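Side-chain contacts in Dps family DNA-binding stress response protein (Thermosynechococcus elongatus, PDB 2C41), which probably binds and oxidises iron, and may bind DNA, as a Dps-family protein of the stress response: residues Tyr26-Tyr29 against Lys30-Trp34; His45-Phe48 against Glu49-Ser53; His139-His142 against Arg143-Lys147. All coordinates share one frame; numbering follows the deposited sequence.

Contact 1: Tyr26-Tyr29 against Lys30-Trp34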
# COMPACT_ATOMS: atom_id res chain seq x y z
N TYR C 26 -28.37 7.67 7.77
CA TYR C 26 -27.01 7.67 8.30
C TYR C 26 -27.00 8.01 9.79
O TYR C 26 -26.40 7.30 10.60
CB TYR C 26 -26.11 8.63 7.52
CG TYR C 26 -24.78 8.79 8.21
CD1 TYR C 26 -23.88 7.72 8.23
CD2 TYR C 26 -24.44 9.96 8.88
CE1 TYR C 26 -22.65 7.83 8.88
CE2 TYR C 26 -23.21 10.08 9.54
CZ TYR C 26 -22.33 9.00 9.52
OH TYR C 26 -21.12 9.07 10.15
N LEU C 27 -27.66 9.11 10.15
CA LEU C 27 -27.70 9.55 11.55
C LEU C 27 -28.40 8.52 12.45
O LEU C 27 -27.97 8.30 13.58
CB LEU C 27 -28.33 10.94 11.67
CG LEU C 27 -27.53 12.09 11.04
CD1 LEU C 27 -28.35 13.36 11.05
CD2 LEU C 27 -26.18 12.29 11.73
N ASN C 28 -29.44 7.87 11.92
CA ASN C 28 -30.05 6.73 12.62
C ASN C 28 -29.03 5.62 12.88
O ASN C 28 -28.95 5.10 13.98
CB ASN C 28 -31.22 6.13 11.83
CG ASN C 28 -32.48 6.97 11.91
OD1 ASN C 28 -33.48 6.65 11.25
ND2 ASN C 28 -32.46 8.01 12.72
N TYR C 29 -28.26 5.26 11.85
CA TYR C 29 -27.21 4.24 12.01
C TYR C 29 -26.20 4.59 13.09
O TYR C 29 -25.75 3.71 13.83
CB TYR C 29 -26.52 3.93 10.68
CG TYR C 29 -27.10 2.73 9.96
CD1 TYR C 29 -27.15 1.48 10.58
CD2 TYR C 29 -27.58 2.84 8.65
CE1 TYR C 29 -27.66 0.36 9.93
CE2 TYR C 29 -28.10 1.72 7.98
CZ TYR C 29 -28.14 0.49 8.63
OH TYR C 29 -28.64 -0.61 7.99
N LYS C 30 -25.84 5.87 13.18
CA LYS C 30 -24.93 6.32 14.21
C LYS C 30 -25.54 6.13 15.60
O LYS C 30 -24.86 5.67 16.52
CB LYS C 30 -24.47 7.77 13.98
CG LYS C 30 -23.51 7.94 12.80
CD LYS C 30 -22.34 6.93 12.80
CE LYS C 30 -21.39 7.15 13.99
NZ LYS C 30 -20.01 6.65 13.74
N LYS C 31 -26.83 6.45 15.74
CA LYS C 31 -27.53 6.18 17.00
C LYS C 31 -27.40 4.70 17.38
O LYS C 31 -27.02 4.38 18.50
CB LYS C 31 -28.99 6.61 16.94
CG LYS C 31 -29.82 6.10 18.10
CD LYS C 31 -31.21 6.69 18.05
CE LYS C 31 -32.06 6.21 19.24
NZ LYS C 31 -33.47 6.65 19.06
N TYR C 32 -27.70 3.81 16.43
CA TYR C 32 -27.63 2.37 16.71
C TYR C 32 -26.20 1.96 17.08
O TYR C 32 -26.00 1.24 18.06
CB TYR C 32 -28.17 1.53 15.54
CG TYR C 32 -29.48 2.02 14.95
CD1 TYR C 32 -30.48 2.60 15.76
CD2 TYR C 32 -29.74 1.87 13.59
CE1 TYR C 32 -31.70 3.04 15.20
CE2 TYR C 32 -30.95 2.30 13.03
CZ TYR C 32 -31.91 2.88 13.83
OH TYR C 32 -33.09 3.31 13.26
N HIS C 33 -25.23 2.42 16.30
CA HIS C 33 -23.81 2.19 16.58
C HIS C 33 -23.47 2.59 18.02
O HIS C 33 -22.85 1.82 18.75
CB HIS C 33 -23.00 3.01 15.56
CG HIS C 33 -21.51 2.95 15.74
ND1 HIS C 33 -20.78 1.80 15.54
CD2 HIS C 33 -20.62 3.92 16.03
CE1 HIS C 33 -19.50 2.06 15.73
NE2 HIS C 33 -19.37 3.34 16.03
N TRP C 34 -23.89 3.79 18.43
CA TRP C 34 -23.53 4.29 19.75
C TRP C 34 -24.28 3.62 20.90
O TRP C 34 -23.71 3.40 21.98
CB TRP C 34 -23.75 5.80 19.83
CG TRP C 34 -22.89 6.59 18.88
CD1 TRP C 34 -21.59 6.32 18.52
CD2 TRP C 34 -23.25 7.79 18.20
NE1 TRP C 34 -21.14 7.27 17.65
CE2 TRP C 34 -22.13 8.19 17.43
CE3 TRP C 34 -24.41 8.58 18.17
CZ2 TRP C 34 -22.14 9.34 16.63
CZ3 TRP C 34 -24.42 9.72 17.36
CH2 TRP C 34 -23.29 10.09 16.62
O HOH W 1 -19.86 9.48 12.57

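Contact 2: His45-Phe48 against Glu49-Ser53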
# COMPACT_ATOMS: atom_id res chain seq x y z
N HIS C 45 -22.11 -3.26 16.96
CA HIS C 45 -21.40 -1.98 16.89
C HIS C 45 -20.75 -1.85 15.50
O HIS C 45 -20.89 -0.82 14.81
CB HIS C 45 -20.35 -1.94 18.01
CG HIS C 45 -19.67 -0.63 18.19
ND1 HIS C 45 -20.34 0.52 18.56
CD2 HIS C 45 -18.36 -0.29 18.13
CE1 HIS C 45 -19.48 1.51 18.69
NE2 HIS C 45 -18.27 1.05 18.44
N LEU C 46 -20.09 -2.92 15.06
CA LEU C 46 -19.46 -2.95 13.74
C LEU C 46 -20.48 -2.95 12.60
O LEU C 46 -20.32 -2.20 11.63
CB LEU C 46 -18.54 -4.17 13.60
CG LEU C 46 -17.26 -4.03 14.41
CD1 LEU C 46 -16.48 -5.34 14.48
CD2 LEU C 46 -16.41 -2.90 13.81
N LEU C 47 -21.51 -3.79 12.71
CA LEU C 47 -22.56 -3.84 11.68
C LEU C 47 -23.13 -2.46 11.41
O LEU C 47 -23.23 -2.03 10.25
CB LEU C 47 -23.68 -4.80 12.07
CG LEU C 47 -24.84 -4.83 11.05
CD1 LEU C 47 -24.50 -5.71 9.84
CD2 LEU C 47 -26.10 -5.32 11.75
N PHE C 48 -23.51 -1.75 12.47
CA PHE C 48 -24.13 -0.44 12.33
C PHE C 48 -23.18 0.58 11.71
O PHE C 48 -23.60 1.41 10.92
CB PHE C 48 -24.69 0.04 13.67
CG PHE C 48 -25.83 -0.81 14.19
CD1 PHE C 48 -25.87 -1.23 15.51
CD2 PHE C 48 -26.88 -1.17 13.33
CE1 PHE C 48 -26.93 -2.02 15.99
CE2 PHE C 48 -27.96 -1.94 13.79
CZ PHE C 48 -27.98 -2.37 15.11
N GLU C 49 -21.90 0.49 12.06
CA GLU C 49 -20.90 1.38 11.46
C GLU C 49 -20.70 1.06 9.98
O GLU C 49 -20.61 1.96 9.15
CB GLU C 49 -19.58 1.30 12.24
CG GLU C 49 -18.54 2.31 11.75
CD GLU C 49 -18.83 3.77 12.15
OE1 GLU C 49 -19.92 4.10 12.68
OE2 GLU C 49 -17.94 4.61 11.92
N GLU C 50 -20.64 -0.24 9.65
CA GLU C 50 -20.39 -0.67 8.28
C GLU C 50 -21.52 -0.27 7.35
O GLU C 50 -21.29 0.36 6.31
CB GLU C 50 -20.15 -2.18 8.24
CG GLU C 50 -18.82 -2.57 8.84
CD GLU C 50 -18.73 -4.04 9.19
OE1 GLU C 50 -19.79 -4.72 9.28
OE2 GLU C 50 -17.61 -4.51 9.42
N GLN C 51 -22.75 -0.59 7.75
CA GLN C 51 -23.91 -0.24 6.93
C GLN C 51 -24.14 1.27 6.94
O GLN C 51 -24.43 1.86 5.90
CB GLN C 51 -25.14 -1.07 7.33
CG GLN C 51 -24.81 -2.58 7.28
CD GLN C 51 -26.01 -3.52 7.17
OE1 GLN C 51 -25.87 -4.63 6.69
NE2 GLN C 51 -27.18 -3.09 7.63
N GLY C 52 -23.91 1.89 8.09
CA GLY C 52 -23.96 3.35 8.19
C GLY C 52 -23.00 4.04 7.24
O GLY C 52 -23.36 5.04 6.61
N SER C 53 -21.79 3.51 7.12
CA SER C 53 -20.78 4.07 6.21
C SER C 53 -21.19 3.96 4.74
O SER C 53 -20.88 4.85 3.95
CB SER C 53 -19.43 3.40 6.41
OG SER C 53 -18.85 3.85 7.62

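Contact 3: His139-His142 against Arg143-Lys147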
# COMPACT_ATOMS: atom_id res chain seq x y z
N HIS C 139 -29.02 -1.03 -0.24
CA HIS C 139 -30.14 -1.08 0.71
C HIS C 139 -30.72 -2.49 0.85
O HIS C 139 -31.06 -2.93 1.97
CB HIS C 139 -31.21 -0.07 0.32
CG HIS C 139 -30.92 1.31 0.81
ND1 HIS C 139 -30.43 2.31 -0.00
CD2 HIS C 139 -31.00 1.84 2.05
CE1 HIS C 139 -30.25 3.40 0.71
NE2 HIS C 139 -30.58 3.14 1.96
N GLN C 140 -30.81 -3.20 -0.27
CA GLN C 140 -31.31 -4.58 -0.24
C GLN C 140 -30.36 -5.50 0.55
O GLN C 140 -30.81 -6.39 1.28
CB GLN C 140 -31.58 -5.09 -1.65
CG GLN C 140 -32.79 -4.39 -2.26
CD GLN C 140 -32.92 -4.55 -3.76
OE1 GLN C 140 -31.93 -4.64 -4.49
NE2 GLN C 140 -34.18 -4.55 -4.23
N LYS C 141 -29.05 -5.26 0.43
CA LYS C 141 -28.07 -6.01 1.21
C LYS C 141 -28.23 -5.74 2.71
O LYS C 141 -28.29 -6.67 3.52
CB LYS C 141 -26.63 -5.68 0.78
CG LYS C 141 -25.57 -6.46 1.58
CD LYS C 141 -24.14 -6.06 1.19
CE LYS C 141 -23.80 -4.64 1.68
NZ LYS C 141 -22.34 -4.38 1.66
N HIS C 142 -28.35 -4.46 3.06
CA HIS C 142 -28.52 -4.03 4.44
C HIS C 142 -29.76 -4.65 5.07
O HIS C 142 -29.72 -5.13 6.20
CB HIS C 142 -28.61 -2.51 4.52
CG HIS C 142 -27.34 -1.80 4.19
ND1 HIS C 142 -27.26 -0.43 4.06
CD2 HIS C 142 -26.08 -2.27 3.97
CE1 HIS C 142 -26.02 -0.08 3.77
NE2 HIS C 142 -25.28 -1.18 3.71
N ARG C 143 -30.86 -4.63 4.32
CA ARG C 143 -32.13 -5.19 4.77
C ARG C 143 -32.00 -6.69 5.05
O ARG C 143 -32.48 -7.19 6.07
CB ARG C 143 -33.22 -4.92 3.73
CG ARG C 143 -34.55 -5.61 4.04
CD ARG C 143 -35.54 -5.42 2.89
NE ARG C 143 -36.74 -6.22 3.13
CZ ARG C 143 -36.87 -7.50 2.78
NH1 ARG C 143 -38.01 -8.14 3.05
NH2 ARG C 143 -35.88 -8.15 2.16
N TRP C 144 -31.35 -7.41 4.13
CA TRP C 144 -31.11 -8.84 4.32
C TRP C 144 -30.31 -9.12 5.61
O TRP C 144 -30.74 -9.93 6.44
CB TRP C 144 -30.46 -9.44 3.07
CG TRP C 144 -29.71 -10.71 3.32
CD1 TRP C 144 -30.17 -11.82 3.97
CD2 TRP C 144 -28.37 -10.99 2.93
NE1 TRP C 144 -29.18 -12.78 4.01
CE2 TRP C 144 -28.07 -12.29 3.37
CE3 TRP C 144 -27.39 -10.25 2.24
CZ2 TRP C 144 -26.82 -12.88 3.16
CZ3 TRP C 144 -26.15 -10.84 2.02
CH2 TRP C 144 -25.88 -12.15 2.48
N PHE C 145 -29.17 -8.45 5.78
CA PHE C 145 -28.35 -8.59 7.00
C PHE C 145 -29.17 -8.38 8.27
O PHE C 145 -29.14 -9.20 9.20
CB PHE C 145 -27.18 -7.60 6.98
CG PHE C 145 -25.89 -8.16 6.42
CD1 PHE C 145 -25.80 -8.55 5.09
CD2 PHE C 145 -24.76 -8.27 7.23
CE1 PHE C 145 -24.61 -9.06 4.57
CE2 PHE C 145 -23.56 -8.78 6.71
CZ PHE C 145 -23.48 -9.17 5.38
N LEU C 146 -29.90 -7.27 8.30
CA LEU C 146 -30.70 -6.90 9.47
C LEU C 146 -31.77 -7.95 9.77
O LEU C 146 -31.93 -8.36 10.92
CB LEU C 146 -31.36 -5.54 9.24
CG LEU C 146 -30.86 -4.21 9.83
CD1 LEU C 146 -29.56 -4.27 10.60
CD2 LEU C 146 -30.83 -3.13 8.75
N LYS C 147 -32.48 -8.39 8.74
CA LYS C 147 -33.53 -9.40 8.89
C LYS C 147 -32.99 -10.70 9.49
O LYS C 147 -33.66 -11.33 10.30
CB LYS C 147 -34.23 -9.67 7.56
CG LYS C 147 -35.20 -8.57 7.16
CD LYS C 147 -35.71 -8.77 5.72
CE LYS C 147 -36.46 -10.11 5.55
NZ LYS C 147 -37.75 -10.10 6.29
O HOH W 2 -33.42 -7.24 0.90

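Contact 1: Tyr26-Tyr29 against Lys30-Trp34
His33 N reaches back to Tyr29 O at 2.8 Å, a nearly straight bond with an N-H...O angle of 170°, and Lys30 N, Lys31 N and Tyr32 N bind the carbonyls of Tyr26, Leu27 and Asn28 in the same i to i+4 pattern. At the side-chain level, one water ties Tyr26 to Lys30: it lies 2.8 Å from Tyr26 OH and accepts a weak bond from Lys30 NZ at 3.1 Å. The ammonium has stronger partners in Glu49 and in Asp60 of a second subunit, so the water is a minor third link.

Below that bridge the lysine chain runs alongside the tyrosine. With CG of Tyr26 anti to its own N (chi1 171°), the ring swings forward along the helix, and Lys30, bent at both chi2 and chi3, lays CG over one ring face, with CD carrying on past the hydroxyl. Lys30 CG sits 4.0 Å from the ring centroid in a CH-pi contact, and Lys30 CD is 3.6 Å from Tyr26 OH. On another side of the helix, Tyr32 folds back over the preceding turn. Asn28 O stands 3.2 Å above the Tyr32 ring plane, over its centre, while Asn28 CB packs 3.7 Å from Tyr32 OH; that hydroxyl is hydrogen-bonded to Glu101. Tyr29 completes the packing at an oblique angle to Tyr32, with Tyr29 CD1 4.0 Å from Tyr32 CD2, and its hydroxyl bonds to Gln51.

Tyr29 faces helices 41-68 and 126-149, Tyr32 faces helix 95-122, and Tyr26 and Lys30 meet the second subunit. Helix 6-35 is the first long helix of the four-helix bundle of the ferritin-like fold, and here it also meets a neighbouring copy in the twelve-chain assembly.

Contact 2: His45-Phe48 against Glu49-Ser53
One continuous run of alpha helix, the second long helix of the ferritin-like bundle, brings Leu47 and Gln51 together one turn apart. Leu47 CD1 lies 3.6 Å from Gln51 OE1 and 3.8 Å from Gln51 CD, so the methyl rests against the amide end while the two chains slant across one another. The leucine gets there with CG anti to the backbone N (chi1 177°), which carries its branch forward along the helix. Gln51 is extended beyond CG, and its NE2 is held by the hydroxyl of Tyr29, which anchors the far end of the amide.

Beneath them, Gln51 N donates to Leu47 O at 2.9 Å, almost perfectly straight at 177°. Gly52 N to Phe48 O is a less linear bond, 144°, and the donor stands above the carbonyl plane instead of on a lone pair.

The helix lies between two others of its bundle: Phe48 packs on Tyr29 and His33 of helix 6-35, while Leu47 and Gln51 face Phe145 of helix 126-149. Glu50 takes a different route, running back, extended, along the preceding turn. Its CG comes within 3.2 Å of Leu46 O, the carbonyl that also accepts Glu50 N at 2.8 Å. Carboxylate atom Glu50 OE1 lies 3.5 Å from Leu46 O, two acceptors side by side, while Glu50 OE2 makes a salt bridge with Arg42 of a third subunit. Glu49 is instead turned with CG anti to N and bent at chi2, which carries its carboxylate away from this turn to a salt bridge with Lys30. Only its CB stays close to the turn behind, 3.6 Å from His45 O.

Contact 3: His139-His142 against Arg143-Lys147
Lys141 and Phe145 lie side by side one turn apart, pointing the same way, with Lys141 CG 4.1 Å from Phe145 CE1. The carbonyl between them also takes part: Lys141 O accepts Phe145 N at 3.0 Å, nearly straight at 176°, and Phe145 CD1 passes 3.5 Å from the same oxygen. The same CD1 stands 3.6 Å above the Trp144 ring plane, offset toward its rim. An alanine in place of Phe145 would remove this ring and is likely to leave a gap beside Lys141 CG and the indole, and to cost the edge-to-face partner of Phe41 in a third subunit.

Arg143 works on a different side of the helix. A water receives a bond from Arg143 NH2 at 2.9 Å, at the edge of the guanidinium and in its plane, and donates to Gln140 O at 2.8 Å; that carbonyl thus has two donors, the water and Trp144 N. In the arginine, CG lies anti to the backbone N (chi1 173°) and the chain is extended from there to NE, which carries the guanidinium out to this water. Lys147 CD lies 3.4 Å above one face of the group, over its centre. Salt bridges to Glu107 and to Asp70 of a fifth subunit fix how it is turned.

His142 contributes its carbonyl, bonded by Leu146 N, and Leu146 CD2 rests near that oxygen. Glu54 binds both His142 NE2 and Lys141 NZ, orienting the two side chains. Within the bundle, helix 126-149 sets Phe145 against Leu47 and Gln51 of helix 41-68, Leu146 against Ala102 and Ile103 of helix 95-122, and His142 against Tyr29 of helix 6-35.

In the fold
The three contacts lie on three helices of one bundle, and contact 2 touches both of the others. Contacts 1 and 2, about 8 Å apart between centres, are joined by polar links: Lys30 NZ meets Glu49 OE1 in a salt bridge at 2.8 Å, and His33 ND1 lies 2.7 Å from His45 O, a probable hydrogen bond. Between contacts 2 and 3, centres about 12 Å apart, the join is packing, with Gln51 OE1 3.3 Å from Phe145 CB. Contacts 1 and 3 are about 16 Å apart between centres, yet Tyr29 OH still comes within 3.4 Å of Leu146 CD2. A triethylene glycol, probably from the crystallisation liquor, lies about 4 Å from the Lys141 side chain.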